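Local coordinates for protein C-glycoside 3-oxidase (Microbacterium trichothecenolyticum, PDB 7DVE) that uses FAD to oxidise the C3 hydroxyl of the sugar of C-glycosides such as isoorientin and mangiferin, passing the electrons to oxygen and releasing hydrogen peroxide, at residues Pro44-Pro49 against Gln67-Gly72; Glu152-Gly157 against Pro489-Val494; Gly323-Thr328 against Gln347-Pro352; Cys373-Gln378 against Leu400-Ser405. One frame throughout, in Å; residues are numbered along the deposited sequence.

Contact 1 (Pro44-Pro49 against Gln67-Gly72); sequences PTVSDP and QRRSEG
P44 and V46 pack against R69 and S70 where helix 60-69 runs out, the closely packed side, mostly carbon against backbone and side chain. P44 CG comes to 3.4 Å from R69 O, and P44 CB to 3.8 Å from R69 NH2. V46 CG1 rests 3.8 Å from R69 CB, and both P44 CB and V46 CG1 lie over one face of the guanidinium. V46 also turns CG2 to S70 OG at 3.9 Å; that hydroxyl is already bonded to A66 O, which lets it sit beside a methyl group.

The looser side is the partly exposed end of R69, where a bend at chi3 (85°) sets NE off the line of the chain and a water meets the guanidinium edge in plane. This water accepts from R69 NH1 at 2.7 Å and donates to V46 O at 3.1 Å. The T45 side chain points away, OG1 bonded to D233, while T45 O lies 3.3 Å from R69 NH1.

The contact joins the loop after strand 37-40 of the Rossmann-like sheet to a turn whose S70 touches the FAD-binding N120. Arginine suits this border: its CB packs on valine and proline while its guanidinium, covered on one face, still reaches V46 O through water.

Contact 2 (Glu152-Gly157 against Pro489-Val494); sequences ELLSEG and PTLTGV. With FAD (flavin-adenine dinucleotide), chain C.
L491 and G157 meet most closely, with L491 CD1 only 3.4 Å from G157 C. Its chi1 of 179° puts CG anti to the backbone N, chi2 (52°) then sets CD1 against G157, and the same CD1 lies 3.9 Å from L154 O. G157 suits the place because a beta carbon here would run into L491 CD1; its bare CA instead takes V494 CG1 at 3.8 Å. L154 packs beside them: its CD2 is 4.3 Å from L491 CG and 4.2 Å from T492 OG1, the L154 and T492 side chains pointing the same way.

The short helical segments cross at 109°, their axes approaching to 8.5 Å. Helix 490-510 is the C-terminal helix of this GMC oxidoreductase, and its first turn faces the flavin. There T490 N donates to FAD O2 at 3.2 Å, while T490 OG1 and the ribityl O3' of FAD are hydrogen-bonded at 2.9 Å.

One turn thus divides its labour, with threonine for the cofactor and leucine and valine for the neighbouring helix. No hydrogen bond links the two helical segments, so their fit depends on shape and on burial of apolar carbon.

Contact 3 (Gly323-Thr328 against Gln347-Pro352); sequences GLSEYT and QLDASP
Q347 reaches across to the backbone of S325 and Y327. Its CB lies 3.8 Å from T328 OG1, the two side chains passing in opposite senses. CG sits between the backbone N and the carbonyl carbon (chi1 54°), and the extended chain carries CD to 3.7 Å from S325 O. At the tip, OE1 accepts Y327 N at 2.9 Å from above its carbonyl plane, and accepts G329 N as well. NE2 donates to S325 O at 2.7 Å, the acceptor lying in the amide plane.

Strands 330-333 and 341-347 are antiparallel neighbours in the large sheet characteristic of the GMC substrate domain, and this amide ties the loop before the first to the end of the second. An alanine in place of Q347 would probably leave the Y327 amide and S325 carbonyl without these mates and let the loop shift.

NE2 also donates to the syn lone pair of D349 OD1 at 2.8 Å, which, with two S325 bonds, holds the carboxylate's rotation. Aspartate suits the place because its other oxygen, OD2, takes both S325 donors: the backbone N at 2.8 Å, nearly along the C-O axis, and OG at 2.7 Å from above the carboxylate plane.

Contact 4 (Cys373-Gln378 against Leu400-Ser405); sequences CAKDLQ and LHYTLS
At the N-cap of helix 406-424, S405 OG donates to D376 OD2 at 2.7 Å, arriving 36° above the carboxylate plane. Serine suits a cap because its short hydroxyl can turn back to the first helical turn, where OG also makes a weak bond with R407 N; D376 has a second partner in the R407 side chain.

The K375 chain turns at chi2 (57°), setting CD 3.3 Å from Y402 OH, and CE follows at 3.5 Å from Y402 CZ. L404 CD2 touches the same CE at 3.9 Å. NZ ends in the carbonyl plane of T403, donating to T403 O at 2.9 Å, and gives a further bond to D376 O at 2.9 Å.

The lysine therefore bridges the loop after strand 366-373 and the link between strand 396-401 and the capped helix. Salt bridges to D408 and D381 would offset its buried charge, whereas its distance from the Y402 ring allows at most a weak cation-pi attraction. A methionine in its place would probably leave those two carboxylates without this cation and the T403 and D376 carbonyls without its donor. Y402 OH, alongside the lysine methylenes, accepts a hydrogen bond from D297 N.

Contact 2 is the buried one, its centre about 11 Å from the centre of the chain; the centres of the others lie 17 to 19 Å out, and they are partly buried. The inner helix pair relies on apolar fit, contacts 3 and 4 are held by amide, carboxylate and ammonium bonds, and contact 1 combines side-chain packing with a single water bridge. Contact 1 borders the parallel sheet beside the FAD site. Contacts 3 and 4 share the large antiparallel sheet, since strand 366-373 follows 347-352 and precedes 373-378, yet their centres are 31 Å apart. Both fall in sequence between the segments of contact 2. Cofactor is met by T490 in contact 2 and P352 in contact 3.

Contact 1 (Pro44-Pro49 against Gln67-Gly72)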
# COMPACT_ATOMS: atom_id res chain seq x y z
N PRO A 44 2.33 -10.99 -13.94
CA PRO A 44 3.66 -11.31 -14.48
C PRO A 44 4.77 -10.67 -13.65
O PRO A 44 4.55 -9.85 -12.76
CB PRO A 44 3.64 -10.72 -15.89
CG PRO A 44 2.65 -9.58 -15.78
CD PRO A 44 1.61 -10.04 -14.80
N THR A 45 6.00 -11.07 -13.97
CA THR A 45 7.19 -10.33 -13.57
C THR A 45 7.43 -9.25 -14.61
O THR A 45 7.66 -9.57 -15.78
CB THR A 45 8.40 -11.25 -13.51
OG1 THR A 45 8.05 -12.47 -12.83
CG2 THR A 45 9.56 -10.58 -12.80
N VAL A 46 7.43 -7.98 -14.19
CA VAL A 46 7.59 -6.87 -15.13
C VAL A 46 8.88 -6.09 -14.91
O VAL A 46 9.14 -5.14 -15.66
CB VAL A 46 6.38 -5.91 -15.09
CG1 VAL A 46 5.08 -6.67 -15.37
CG2 VAL A 46 6.31 -5.19 -13.73
N SER A 47 9.72 -6.47 -13.94
CA SER A 47 10.90 -5.69 -13.59
C SER A 47 11.97 -6.60 -13.01
O SER A 47 11.70 -7.73 -12.60
CB SER A 47 10.55 -4.59 -12.58
OG SER A 47 9.86 -5.15 -11.48
N ASP A 48 13.21 -6.08 -12.98
CA ASP A 48 14.41 -6.80 -12.53
C ASP A 48 15.14 -6.00 -11.46
O ASP A 48 15.47 -4.82 -11.68
CB ASP A 48 15.37 -7.08 -13.69
CG ASP A 48 16.32 -8.21 -13.39
OD1 ASP A 48 15.85 -9.23 -12.84
OD2 ASP A 48 17.53 -8.10 -13.70
N PRO A 49 15.42 -6.60 -10.28
CA PRO A 49 14.95 -7.92 -9.82
C PRO A 49 13.44 -7.95 -9.65
O PRO A 49 12.85 -6.88 -9.54
CB PRO A 49 15.66 -8.12 -8.47
CG PRO A 49 16.09 -6.74 -8.06
CD PRO A 49 16.39 -6.02 -9.34
N GLN A 67 4.16 -1.31 -17.20
CA GLN A 67 2.92 -0.79 -16.64
C GLN A 67 1.71 -1.52 -17.22
O GLN A 67 0.87 -2.04 -16.48
CB GLN A 67 2.84 0.71 -16.88
CG GLN A 67 3.95 1.45 -16.19
CD GLN A 67 3.96 2.93 -16.48
OE1 GLN A 67 3.96 3.34 -17.63
NE2 GLN A 67 3.97 3.73 -15.43
N ARG A 68 1.62 -1.59 -18.56
CA ARG A 68 0.43 -2.17 -19.18
C ARG A 68 0.26 -3.64 -18.79
O ARG A 68 -0.86 -4.10 -18.55
CB ARG A 68 0.49 -2.01 -20.71
N ARG A 69 1.38 -4.37 -18.69
CA ARG A 69 1.35 -5.75 -18.24
C ARG A 69 0.91 -5.90 -16.79
O ARG A 69 0.54 -7.01 -16.39
CB ARG A 69 2.73 -6.39 -18.40
CG ARG A 69 3.13 -6.63 -19.82
CD ARG A 69 4.57 -7.06 -19.85
NE ARG A 69 4.69 -8.49 -19.62
CZ ARG A 69 5.77 -9.10 -19.15
NH1 ARG A 69 6.86 -8.41 -18.81
NH2 ARG A 69 5.77 -10.42 -19.02
N SER A 70 0.97 -4.83 -15.98
CA SER A 70 0.45 -4.92 -14.61
C SER A 70 -1.07 -4.70 -14.49
O SER A 70 -1.59 -4.71 -13.37
CB SER A 70 1.16 -3.90 -13.72
OG SER A 70 2.56 -3.97 -13.85
N GLU A 71 -1.79 -4.48 -15.59
CA GLU A 71 -3.13 -3.91 -15.51
C GLU A 71 -4.26 -4.94 -15.61
O GLU A 71 -5.36 -4.62 -16.06
CB GLU A 71 -3.29 -2.82 -16.56
CG GLU A 71 -2.54 -1.58 -16.13
CD GLU A 71 -2.44 -0.51 -17.18
OE1 GLU A 71 -3.02 -0.65 -18.27
OE2 GLU A 71 -1.77 0.50 -16.89
N GLY A 72 -4.02 -6.18 -15.19
CA GLY A 72 -5.10 -7.08 -14.87
C GLY A 72 -5.45 -8.07 -15.96
O GLY A 72 -4.72 -8.26 -16.94
O HOH W 1 7.58 -5.83 -18.20

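Contact 2 (Glu152-Gly157 against Pro489-Val494)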
# COMPACT_ATOMS: atom_id res chain seq x y z
N GLU A 152 8.59 -0.89 17.97
CA GLU A 152 9.56 -1.87 17.47
C GLU A 152 9.12 -2.45 16.12
O GLU A 152 9.96 -2.63 15.21
CB GLU A 152 9.78 -2.97 18.51
CG GLU A 152 10.44 -4.23 17.96
CD GLU A 152 10.43 -5.38 18.94
OE1 GLU A 152 11.24 -5.38 19.87
OE2 GLU A 152 9.60 -6.31 18.78
N LEU A 153 7.82 -2.72 15.93
CA LEU A 153 7.37 -3.22 14.63
C LEU A 153 7.54 -2.17 13.54
O LEU A 153 7.91 -2.49 12.40
CB LEU A 153 5.92 -3.68 14.70
CG LEU A 153 5.69 -4.86 15.64
CD1 LEU A 153 4.22 -5.28 15.59
CD2 LEU A 153 6.62 -6.01 15.29
N LEU A 154 7.25 -0.91 13.84
CA LEU A 154 7.41 0.12 12.82
C LEU A 154 8.89 0.32 12.47
O LEU A 154 9.23 0.51 11.29
CB LEU A 154 6.78 1.43 13.28
CG LEU A 154 5.28 1.44 13.51
CD1 LEU A 154 4.93 2.54 14.48
CD2 LEU A 154 4.49 1.63 12.18
N SER A 155 9.78 0.26 13.47
CA SER A 155 11.22 0.28 13.17
C SER A 155 11.61 -0.87 12.26
O SER A 155 12.33 -0.68 11.27
CB SER A 155 12.04 0.23 14.46
OG SER A 155 11.89 1.43 15.19
N GLU A 156 11.13 -2.08 12.55
CA GLU A 156 11.43 -3.21 11.68
C GLU A 156 10.88 -3.01 10.26
O GLU A 156 11.55 -3.35 9.28
CB GLU A 156 10.88 -4.49 12.31
CG GLU A 156 11.85 -5.07 13.31
CD GLU A 156 13.09 -5.63 12.65
OE1 GLU A 156 14.08 -4.87 12.43
OE2 GLU A 156 13.07 -6.84 12.36
N GLY A 157 9.69 -2.43 10.12
CA GLY A 157 9.16 -2.17 8.79
C GLY A 157 9.97 -1.13 8.03
O GLY A 157 10.18 -1.25 6.81
N PRO A 489 -0.69 3.82 4.40
CA PRO A 489 -0.80 2.66 5.30
C PRO A 489 0.30 1.62 5.17
O PRO A 489 0.42 0.77 6.06
CB PRO A 489 -2.15 2.04 4.90
CG PRO A 489 -2.24 2.36 3.45
CD PRO A 489 -1.66 3.75 3.30
N THR A 490 1.08 1.64 4.09
CA THR A 490 1.93 0.50 3.79
C THR A 490 2.90 0.19 4.94
O THR A 490 3.04 -0.97 5.34
CB THR A 490 2.70 0.72 2.49
OG1 THR A 490 1.82 1.29 1.52
CG2 THR A 490 3.20 -0.63 1.95
N LEU A 491 3.60 1.20 5.46
CA LEU A 491 4.54 0.93 6.55
C LEU A 491 3.84 0.20 7.69
O LEU A 491 4.41 -0.74 8.27
CB LEU A 491 5.16 2.22 7.08
CG LEU A 491 6.15 2.01 8.26
CD1 LEU A 491 7.23 0.95 7.95
CD2 LEU A 491 6.86 3.30 8.62
N THR A 492 2.59 0.60 8.00
CA THR A 492 1.88 -0.03 9.10
C THR A 492 1.49 -1.47 8.77
O THR A 492 1.63 -2.36 9.62
CB THR A 492 0.64 0.78 9.48
OG1 THR A 492 1.06 2.10 9.87
CG2 THR A 492 -0.07 0.12 10.65
N GLY A 493 0.97 -1.69 7.56
CA GLY A 493 0.69 -3.05 7.11
C GLY A 493 1.91 -3.95 7.17
O GLY A 493 1.83 -5.09 7.65
N VAL A 494 3.07 -3.45 6.72
CA VAL A 494 4.31 -4.21 6.81
C VAL A 494 4.69 -4.50 8.27
O VAL A 494 5.12 -5.61 8.60
CB VAL A 494 5.43 -3.48 6.04
CG1 VAL A 494 6.83 -3.98 6.46
CG2 VAL A 494 5.23 -3.67 4.52
PA FAD C . -0.42 -5.16 -3.13
O1A FAD C . -1.64 -4.94 -3.95
O2A FAD C . 0.65 -4.14 -3.16
O5B FAD C . 0.10 -6.60 -3.65
C5B FAD C . -0.79 -7.71 -3.62
C4B FAD C . -0.40 -8.71 -4.68
O4B FAD C . -1.32 -9.83 -4.52
C3B FAD C . -0.68 -8.15 -6.10
O3B FAD C . 0.52 -8.30 -6.88
C2B FAD C . -1.77 -9.11 -6.59
O2B FAD C . -1.64 -9.39 -7.99
C1B FAD C . -1.49 -10.38 -5.82
N9A FAD C . -2.69 -11.28 -5.80
C8A FAD C . -3.90 -10.83 -5.43
N7A FAD C . -4.77 -11.85 -5.50
C5A FAD C . -4.11 -12.93 -5.92
C6A FAD C . -4.52 -14.19 -6.14
N6A FAD C . -5.81 -14.43 -5.91
N1A FAD C . -3.69 -15.16 -6.55
C2A FAD C . -2.35 -14.82 -6.77
N3A FAD C . -1.93 -13.50 -6.52
C4A FAD C . -2.82 -12.58 -6.10
N1 FAD C . 1.24 3.60 -0.27
C2 FAD C . 1.92 4.24 0.75
O2 FAD C . 1.93 3.71 1.85
N3 FAD C . 2.55 5.47 0.51
C4 FAD C . 2.54 6.03 -0.79
O4 FAD C . 3.13 7.10 -0.99
C4X FAD C . 1.86 5.37 -1.80
N5 FAD C . 1.76 5.88 -3.05
C5X FAD C . 1.19 5.13 -4.04
C6 FAD C . 1.21 5.57 -5.38
C7 FAD C . 0.69 4.81 -6.42
C7M FAD C . 0.73 5.32 -7.88
C8 FAD C . 0.14 3.56 -6.13
C8M FAD C . -0.44 2.70 -7.27
C9 FAD C . 0.11 3.11 -4.80
C9A FAD C . 0.63 3.89 -3.75
N10 FAD C . 0.59 3.47 -2.47
C10 FAD C . 1.22 4.16 -1.52
C1' FAD C . -0.11 2.22 -2.05
C2' FAD C . 0.78 0.99 -1.89
O2' FAD C . 1.26 0.61 -3.19
C3' FAD C . -0.01 -0.17 -1.20
O3' FAD C . -0.43 0.24 0.11
C4' FAD C . 0.88 -1.40 -0.99
O4' FAD C . 1.39 -1.84 -2.24
C5' FAD C . 0.06 -2.56 -0.36
O5' FAD C . 0.83 -3.78 -0.37
P FAD C . 0.17 -5.26 -0.32
O1P FAD C . 1.17 -6.33 -0.59
O2P FAD C . -0.62 -5.29 0.93
O3P FAD C . -0.82 -5.41 -1.60

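Contact 3 (Gly323-Thr328 against Gln347-Pro352)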
# COMPACT_ATOMS: atom_id res chain seq x y z
N GLY A 323 14.76 6.56 -12.45
CA GLY A 323 14.64 7.18 -11.16
C GLY A 323 14.00 8.56 -11.18
O GLY A 323 13.25 8.95 -12.10
N LEU A 324 14.32 9.32 -10.14
CA LEU A 324 13.62 10.55 -9.84
C LEU A 324 14.55 11.74 -10.02
O LEU A 324 15.77 11.63 -9.99
CB LEU A 324 13.08 10.56 -8.41
CG LEU A 324 12.41 9.30 -7.86
CD1 LEU A 324 12.25 9.38 -6.31
CD2 LEU A 324 11.10 9.13 -8.54
N SER A 325 13.93 12.89 -10.22
CA SER A 325 14.64 14.14 -10.15
C SER A 325 14.79 14.55 -8.68
O SER A 325 14.16 13.98 -7.78
CB SER A 325 13.89 15.22 -10.90
OG SER A 325 12.66 15.41 -10.20
N GLU A 326 15.60 15.57 -8.45
CA GLU A 326 15.90 16.01 -7.09
C GLU A 326 15.60 17.49 -7.05
O GLU A 326 16.48 18.31 -7.28
CB GLU A 326 17.36 15.67 -6.72
CG GLU A 326 17.53 14.12 -6.74
CD GLU A 326 18.86 13.62 -6.24
OE1 GLU A 326 19.51 14.30 -5.43
OE2 GLU A 326 19.24 12.51 -6.67
N TYR A 327 14.33 17.81 -6.80
CA TYR A 327 13.92 19.20 -6.65
C TYR A 327 13.59 19.43 -5.19
O TYR A 327 14.50 19.43 -4.36
CB TYR A 327 12.76 19.55 -7.60
CG TYR A 327 13.14 19.40 -9.07
CD1 TYR A 327 14.29 19.99 -9.58
CD2 TYR A 327 12.36 18.65 -9.94
CE1 TYR A 327 14.65 19.84 -10.91
CE2 TYR A 327 12.72 18.50 -11.27
CZ TYR A 327 13.85 19.09 -11.75
OH TYR A 327 14.19 18.92 -13.06
N THR A 328 12.31 19.64 -4.85
CA THR A 328 11.96 19.97 -3.47
C THR A 328 11.74 18.75 -2.59
O THR A 328 11.65 18.91 -1.37
CB THR A 328 10.68 20.84 -3.42
OG1 THR A 328 9.60 20.17 -4.08
CG2 THR A 328 10.89 22.21 -4.04
N GLN A 347 7.29 17.26 -4.88
CA GLN A 347 7.69 17.49 -6.25
C GLN A 347 6.87 16.57 -7.14
O GLN A 347 6.46 15.48 -6.72
CB GLN A 347 9.21 17.22 -6.44
CG GLN A 347 9.73 15.86 -5.98
CD GLN A 347 11.26 15.71 -6.15
OE1 GLN A 347 12.05 16.45 -5.55
NE2 GLN A 347 11.66 14.75 -6.97
N LEU A 348 6.64 16.99 -8.39
CA LEU A 348 5.59 16.35 -9.18
C LEU A 348 5.90 14.89 -9.52
O LEU A 348 4.98 14.07 -9.61
CB LEU A 348 5.33 17.13 -10.45
CG LEU A 348 4.96 18.59 -10.23
CD1 LEU A 348 4.81 19.31 -11.58
CD2 LEU A 348 3.70 18.68 -9.40
N ASP A 349 7.18 14.53 -9.70
CA ASP A 349 7.44 13.14 -10.07
C ASP A 349 7.35 12.20 -8.86
O ASP A 349 7.54 10.99 -9.03
CB ASP A 349 8.80 13.01 -10.81
CG ASP A 349 10.01 13.22 -9.91
OD1 ASP A 349 9.85 13.57 -8.73
OD2 ASP A 349 11.15 13.13 -10.43
N ALA A 350 7.05 12.74 -7.68
CA ALA A 350 6.74 11.96 -6.49
C ALA A 350 5.29 12.08 -6.09
O ALA A 350 4.94 11.75 -4.95
CB ALA A 350 7.60 12.40 -5.30
N SER A 351 4.43 12.59 -6.98
CA SER A 351 3.04 12.61 -6.56
C SER A 351 2.30 11.39 -7.11
O SER A 351 2.60 10.95 -8.22
CB SER A 351 2.34 13.89 -7.02
OG SER A 351 0.94 13.69 -7.17
N PRO A 352 1.37 10.79 -6.37
CA PRO A 352 0.62 9.65 -6.91
C PRO A 352 -0.44 10.05 -7.91
O PRO A 352 -1.00 9.18 -8.58
CB PRO A 352 -0.03 9.03 -5.65
CG PRO A 352 -0.12 10.16 -4.68
CD PRO A 352 1.07 11.04 -4.95

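Contact 4 (Cys373-Gln378 against Leu400-Ser405)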
# COMPACT_ATOMS: atom_id res chain seq x y z
N CYS A 373 -8.05 12.26 4.52
CA CYS A 373 -8.96 12.19 5.65
C CYS A 373 -9.04 10.78 6.22
O CYS A 373 -8.85 9.79 5.50
CB CYS A 373 -10.36 12.63 5.23
SG CYS A 373 -10.40 14.32 4.73
N ALA A 374 -9.33 10.70 7.52
CA ALA A 374 -9.71 9.45 8.16
C ALA A 374 -11.20 9.20 7.94
O ALA A 374 -12.01 10.13 7.94
CB ALA A 374 -9.41 9.50 9.65
N LYS A 375 -11.56 7.93 7.72
CA LYS A 375 -12.94 7.57 7.45
C LYS A 375 -13.71 7.38 8.75
O LYS A 375 -13.17 6.88 9.75
CB LYS A 375 -13.00 6.28 6.63
CG LYS A 375 -14.42 5.90 6.14
CD LYS A 375 -15.11 6.98 5.31
CE LYS A 375 -16.46 6.47 4.71
NZ LYS A 375 -17.55 6.22 5.73
N ASP A 376 -14.97 7.82 8.76
CA ASP A 376 -15.93 7.39 9.76
C ASP A 376 -16.27 5.93 9.49
O ASP A 376 -17.02 5.62 8.55
CB ASP A 376 -17.18 8.27 9.68
CG ASP A 376 -18.26 7.87 10.68
OD1 ASP A 376 -18.18 6.78 11.27
OD2 ASP A 376 -19.20 8.67 10.87
N LEU A 377 -15.73 5.03 10.30
CA LEU A 377 -15.88 3.60 10.02
C LEU A 377 -17.32 3.14 10.19
O LEU A 377 -18.02 3.54 11.12
CB LEU A 377 -14.94 2.80 10.91
CG LEU A 377 -13.46 3.17 10.76
CD1 LEU A 377 -12.61 2.28 11.62
CD2 LEU A 377 -13.03 3.06 9.34
N GLN A 378 -17.76 2.29 9.27
CA GLN A 378 -19.13 1.80 9.25
C GLN A 378 -19.13 0.31 8.97
O GLN A 378 -18.30 -0.19 8.21
CB GLN A 378 -19.97 2.54 8.20
CG GLN A 378 -20.15 4.02 8.49
CD GLN A 378 -20.87 4.76 7.38
OE1 GLN A 378 -20.47 4.72 6.21
NE2 GLN A 378 -21.93 5.46 7.74
N LEU A 400 -19.20 -3.24 -4.20
CA LEU A 400 -18.67 -2.33 -3.20
C LEU A 400 -19.82 -1.52 -2.61
O LEU A 400 -20.63 -0.95 -3.35
CB LEU A 400 -17.61 -1.41 -3.81
CG LEU A 400 -16.23 -1.99 -4.18
CD1 LEU A 400 -15.23 -0.88 -4.50
CD2 LEU A 400 -15.70 -2.91 -3.09
N HIS A 401 -19.90 -1.50 -1.28
CA HIS A 401 -20.89 -0.71 -0.55
C HIS A 401 -20.15 0.36 0.24
O HIS A 401 -19.32 0.03 1.09
CB HIS A 401 -21.72 -1.59 0.39
CG HIS A 401 -22.62 -2.58 -0.31
ND1 HIS A 401 -23.91 -2.27 -0.68
CD2 HIS A 401 -22.43 -3.88 -0.63
CE1 HIS A 401 -24.47 -3.33 -1.23
NE2 HIS A 401 -23.60 -4.32 -1.21
N TYR A 402 -20.48 1.62 -0.01
CA TYR A 402 -19.67 2.68 0.57
C TYR A 402 -20.48 3.97 0.63
O TYR A 402 -20.99 4.44 -0.39
CB TYR A 402 -18.42 2.90 -0.24
CG TYR A 402 -17.29 3.53 0.52
CD1 TYR A 402 -16.53 2.79 1.44
CD2 TYR A 402 -16.96 4.87 0.32
CE1 TYR A 402 -15.49 3.38 2.13
CE2 TYR A 402 -15.93 5.46 1.01
CZ TYR A 402 -15.19 4.71 1.91
OH TYR A 402 -14.15 5.31 2.59
N THR A 403 -20.57 4.53 1.82
CA THR A 403 -21.33 5.74 2.07
C THR A 403 -20.48 6.70 2.89
O THR A 403 -19.76 6.29 3.80
CB THR A 403 -22.69 5.43 2.78
OG1 THR A 403 -22.48 4.63 3.97
CG2 THR A 403 -23.62 4.69 1.82
N LEU A 404 -20.54 7.98 2.52
CA LEU A 404 -19.98 9.06 3.31
C LEU A 404 -21.01 9.49 4.34
O LEU A 404 -22.14 9.86 3.99
CB LEU A 404 -19.62 10.23 2.40
CG LEU A 404 -18.49 9.99 1.38
CD1 LEU A 404 -17.91 11.30 0.84
CD2 LEU A 404 -17.40 9.12 1.97
N SER A 405 -20.64 9.45 5.62
CA SER A 405 -21.49 10.01 6.65
C SER A 405 -21.30 11.53 6.70
O SER A 405 -20.40 12.09 6.06
CB SER A 405 -21.19 9.37 8.01
OG SER A 405 -19.96 9.85 8.53